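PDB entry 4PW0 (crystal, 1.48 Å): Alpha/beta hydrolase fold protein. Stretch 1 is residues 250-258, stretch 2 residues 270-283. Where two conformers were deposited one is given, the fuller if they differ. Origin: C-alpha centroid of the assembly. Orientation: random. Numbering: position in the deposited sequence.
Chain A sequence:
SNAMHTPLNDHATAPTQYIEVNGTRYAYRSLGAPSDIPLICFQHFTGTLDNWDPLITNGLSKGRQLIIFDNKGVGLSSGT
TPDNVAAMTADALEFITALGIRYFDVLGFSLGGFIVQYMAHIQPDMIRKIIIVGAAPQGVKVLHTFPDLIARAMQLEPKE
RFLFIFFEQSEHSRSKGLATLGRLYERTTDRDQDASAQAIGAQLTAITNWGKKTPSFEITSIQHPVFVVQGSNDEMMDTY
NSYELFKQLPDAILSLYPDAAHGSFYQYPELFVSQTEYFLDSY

Stretch 1, residues 250-258: PDAILSLYP
Stretch 2, residues 270-283: ELFVSQTEYFLDSY

Strand 252-257 is extended (phi about -110°, psi about 135°) and lies nearly antiparallel (171°) to helix 270-282, their axes 11.1 Å apart at closest approach. The helix has phi near -65° and psi near -45° for most of its length, with i to i-4 hydrogen bonds such as Gln-275 N to Leu-271 O (2.9 Å). CA atoms pair Tyr-257 with Leu-271 (9.2 Å), Ser-255 with Gln-275 (8.7 Å) and Ile-253 with Phe-279 (9.0 Å): alternate strand residues, all pointing toward the helix, meet successive helical turns.

Leu-271 (t, p) sets CD2 over one face of the Tyr-257 ring, 3.7 Å from its centroid, a CH-pi contact suited to a branched aliphatic chain. Tyr-257 (m, chi2 -15°) reaches in to the helix backbone, its OH 3.3 Å from CA of Phe-272 (t, chi2 77°). Gln-275 (m, t, chi3 -27°), itself buried, is the polar centre of the contact: its OE1 accepts hydrogen bonds from Ser-255 OG (m) and Tyr-257 OH, each 2.8 Å. Its amide also donates, NE2 lying 2.7 Å from a water that in turn donates to Ser-255 OG at 2.6 Å.

One turn on, Phe-279 (t, chi2 72°) returns to apolar packing, with CD1 4.0 Å from CD1 of Ile-253 (m, t). That same Ile-253 CD1 sits over the C-terminal Tyr-283 ring (t, chi2 74°), 3.8 Å from its centroid. Tyr-283 thus combines an apolar face with a polar tip, whose OH donates to Asp-251 OD1 (t) at 2.6 Å.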

# COMPACT_ATOMS: atom_id res chain seq x y z
N PRO A 250 -5.88 13.47 -6.24
CA PRO A 250 -7.05 13.44 -5.34
C PRO A 250 -7.52 12.05 -4.95
O PRO A 250 -8.16 11.91 -3.91
CB PRO A 250 -8.09 14.16 -6.16
CG PRO A 250 -7.71 13.97 -7.61
CD PRO A 250 -6.19 14.03 -7.57
N ASP A 251 -7.23 11.04 -5.77
CA ASP A 251 -7.74 9.68 -5.52
C ASP A 251 -6.67 8.62 -5.78
O ASP A 251 -6.88 7.71 -6.56
CB ASP A 251 -9.01 9.39 -6.34
CG ASP A 251 -9.71 8.12 -5.92
OD1 ASP A 251 -9.55 7.73 -4.72
OD2 ASP A 251 -10.41 7.51 -6.78
N ALA A 252 -5.53 8.78 -5.13
CA ALA A 252 -4.45 7.79 -5.25
C ALA A 252 -4.28 6.99 -3.97
O ALA A 252 -4.24 7.54 -2.85
CB ALA A 252 -3.11 8.43 -5.62
N ILE A 253 -4.11 5.68 -4.16
CA ILE A 253 -3.61 4.80 -3.11
C ILE A 253 -2.09 4.66 -3.31
O ILE A 253 -1.62 4.50 -4.44
CB ILE A 253 -4.25 3.39 -3.22
CG1 ILE A 253 -5.75 3.43 -3.05
CG2 ILE A 253 -3.58 2.41 -2.27
CD1 ILE A 253 -6.46 2.24 -3.68
N LEU A 254 -1.32 4.76 -2.23
CA LEU A 254 0.12 4.53 -2.30
C LEU A 254 0.46 3.21 -1.65
O LEU A 254 -0.06 2.91 -0.55
CB LEU A 254 0.88 5.62 -1.53
CG LEU A 254 2.39 5.57 -1.54
CD1 LEU A 254 2.96 5.77 -2.92
CD2 LEU A 254 2.95 6.62 -0.58
N SER A 255 1.38 2.46 -2.24
CA SER A 255 2.05 1.32 -1.60
C SER A 255 3.56 1.50 -1.71
O SER A 255 4.07 1.70 -2.82
CB SER A 255 1.67 0.01 -2.34
OG SER A 255 0.35 -0.49 -2.07
N LEU A 256 4.26 1.42 -0.58
CA LEU A 256 5.71 1.39 -0.59
C LEU A 256 6.20 0.03 -0.07
O LEU A 256 5.71 -0.49 0.94
CB LEU A 256 6.34 2.49 0.26
CG LEU A 256 5.97 3.92 -0.09
CD1 LEU A 256 6.71 4.88 0.83
CD2 LEU A 256 6.24 4.21 -1.54
N TYR A 257 7.16 -0.52 -0.81
CA TYR A 257 7.67 -1.87 -0.54
C TYR A 257 9.06 -1.85 0.12
O TYR A 257 9.89 -1.02 -0.24
CB TYR A 257 7.73 -2.72 -1.83
CG TYR A 257 6.41 -2.96 -2.54
CD1 TYR A 257 5.19 -2.73 -1.95
CD2 TYR A 257 6.41 -3.50 -3.83
CE1 TYR A 257 3.98 -3.00 -2.60
CE2 TYR A 257 5.24 -3.74 -4.48
CZ TYR A 257 4.04 -3.50 -3.90
OH TYR A 257 2.87 -3.77 -4.61
N PRO A 258 9.29 -2.75 1.08
CA PRO A 258 10.51 -2.62 1.92
C PRO A 258 11.78 -3.07 1.24
O PRO A 258 11.79 -4.03 0.44
CB PRO A 258 10.19 -3.55 3.09
CG PRO A 258 9.20 -4.55 2.54
CD PRO A 258 8.35 -3.75 1.58
N GLU A 270 4.34 -10.97 -6.63
CA GLU A 270 3.07 -11.50 -6.18
C GLU A 270 2.28 -10.52 -5.27
O GLU A 270 1.05 -10.42 -5.35
CB GLU A 270 3.26 -12.85 -5.52
CG GLU A 270 3.71 -13.89 -6.53
CD GLU A 270 3.57 -15.31 -6.06
OE1 GLU A 270 3.85 -15.59 -4.88
OE2 GLU A 270 3.18 -16.14 -6.90
N LEU A 271 3.03 -9.75 -4.48
CA LEU A 271 2.42 -8.69 -3.69
C LEU A 271 1.79 -7.65 -4.66
O LEU A 271 0.65 -7.21 -4.49
CB LEU A 271 3.47 -8.03 -2.83
CG LEU A 271 3.09 -6.80 -2.02
CD1 LEU A 271 1.96 -7.06 -1.06
CD2 LEU A 271 4.32 -6.24 -1.29
N PHE A 272 2.58 -7.27 -5.66
CA PHE A 272 2.08 -6.30 -6.65
C PHE A 272 0.81 -6.79 -7.34
O PHE A 272 -0.14 -6.03 -7.49
CB PHE A 272 3.17 -5.99 -7.68
CG PHE A 272 2.71 -5.05 -8.75
CD1 PHE A 272 2.61 -3.70 -8.50
CD2 PHE A 272 2.33 -5.52 -9.99
CE1 PHE A 272 2.17 -2.83 -9.47
CE2 PHE A 272 1.87 -4.64 -10.96
CZ PHE A 272 1.79 -3.29 -10.72
N VAL A 273 0.83 -8.04 -7.81
CA VAL A 273 -0.37 -8.59 -8.47
C VAL A 273 -1.56 -8.58 -7.53
O VAL A 273 -2.66 -8.18 -7.91
CB VAL A 273 -0.09 -9.99 -9.01
CG1 VAL A 273 -1.39 -10.65 -9.44
CG2 VAL A 273 0.89 -9.93 -10.17
N SER A 274 -1.35 -9.01 -6.28
CA SER A 274 -2.46 -9.05 -5.32
C SER A 274 -3.09 -7.68 -5.11
O SER A 274 -4.32 -7.49 -5.14
CB SER A 274 -1.99 -9.61 -4.01
OG SER A 274 -3.05 -9.60 -3.07
N GLN A 275 -2.21 -6.70 -4.95
CA GLN A 275 -2.70 -5.33 -4.72
C GLN A 275 -3.39 -4.74 -5.94
O GLN A 275 -4.46 -4.09 -5.81
CB GLN A 275 -1.55 -4.44 -4.28
CG GLN A 275 -1.03 -4.79 -2.93
CD GLN A 275 -0.05 -3.77 -2.42
OE1 GLN A 275 0.60 -3.09 -3.17
NE2 GLN A 275 0.06 -3.72 -1.06
N THR A 276 -2.76 -4.94 -7.11
CA THR A 276 -3.24 -4.38 -8.38
C THR A 276 -4.54 -5.03 -8.85
O THR A 276 -5.45 -4.34 -9.36
CB THR A 276 -2.14 -4.53 -9.48
OG1 THR A 276 -0.98 -3.84 -9.06
CG2 THR A 276 -2.60 -3.91 -10.78
N GLU A 277 -4.65 -6.34 -8.65
CA GLU A 277 -5.87 -7.03 -9.02
C GLU A 277 -7.06 -6.50 -8.22
O GLU A 277 -8.14 -6.25 -8.80
CB GLU A 277 -5.66 -8.54 -8.83
CG GLU A 277 -6.83 -9.41 -9.02
CD GLU A 277 -6.34 -10.83 -8.84
OE1 GLU A 277 -5.72 -11.12 -7.77
OE2 GLU A 277 -6.48 -11.62 -9.78
N TYR A 278 -6.91 -6.31 -6.91
CA TYR A 278 -7.96 -5.71 -6.15
C TYR A 278 -8.31 -4.31 -6.64
O TYR A 278 -9.49 -3.92 -6.80
CB TYR A 278 -7.66 -5.70 -4.62
CG TYR A 278 -8.79 -5.10 -3.85
CD1 TYR A 278 -9.89 -5.89 -3.46
CD2 TYR A 278 -8.86 -3.75 -3.60
CE1 TYR A 278 -10.96 -5.30 -2.84
CE2 TYR A 278 -9.96 -3.15 -3.00
CZ TYR A 278 -11.01 -3.97 -2.62
OH TYR A 278 -12.13 -3.37 -2.06
N PHE A 279 -7.27 -3.49 -6.83
CA PHE A 279 -7.48 -2.15 -7.28
C PHE A 279 -8.31 -2.12 -8.57
O PHE A 279 -9.28 -1.39 -8.65
CB PHE A 279 -6.13 -1.47 -7.48
CG PHE A 279 -6.20 -0.12 -8.15
CD1 PHE A 279 -6.70 0.99 -7.46
CD2 PHE A 279 -5.75 0.06 -9.43
CE1 PHE A 279 -6.74 2.24 -8.07
CE2 PHE A 279 -5.79 1.31 -10.05
CZ PHE A 279 -6.29 2.38 -9.36
N LEU A 280 -7.92 -2.90 -9.55
CA LEU A 280 -8.63 -2.88 -10.84
C LEU A 280 -10.03 -3.48 -10.76
O LEU A 280 -10.95 -2.92 -11.37
CB LEU A 280 -7.83 -3.60 -11.89
CG LEU A 280 -6.51 -2.94 -12.27
CD1 LEU A 280 -5.78 -3.82 -13.26
CD2 LEU A 280 -6.70 -1.53 -12.83
N ASP A 281 -10.18 -4.55 -9.99
CA ASP A 281 -11.48 -5.22 -9.98
C ASP A 281 -12.47 -4.59 -9.06
O ASP A 281 -13.68 -4.65 -9.33
CB ASP A 281 -11.30 -6.71 -9.71
CG ASP A 281 -10.59 -7.41 -10.84
OD1 ASP A 281 -10.61 -6.86 -11.97
OD2 ASP A 281 -10.00 -8.49 -10.62
N SER A 282 -12.00 -3.92 -7.99
CA SER A 282 -12.89 -3.55 -6.92
C SER A 282 -12.84 -2.13 -6.38
O SER A 282 -13.84 -1.68 -5.82
CB SER A 282 -12.67 -4.53 -5.77
OG SER A 282 -13.01 -5.86 -6.10
N TYR A 283 -11.71 -1.43 -6.48
CA TYR A 283 -11.64 -0.13 -5.84
C TYR A 283 -12.52 0.91 -6.53
O TYR A 283 -12.45 1.03 -7.78
CB TYR A 283 -10.18 0.36 -5.78
CG TYR A 283 -10.08 1.71 -5.15
CD1 TYR A 283 -10.25 1.88 -3.78
CD2 TYR A 283 -9.86 2.85 -5.93
CE1 TYR A 283 -10.23 3.14 -3.23
CE2 TYR A 283 -9.83 4.12 -5.38
CZ TYR A 283 -10.03 4.27 -4.03
OH TYR A 283 -10.05 5.51 -3.43
OXT TYR A 283 -13.29 1.66 -5.87
O HOH W 1 1.03 -1.55 0.26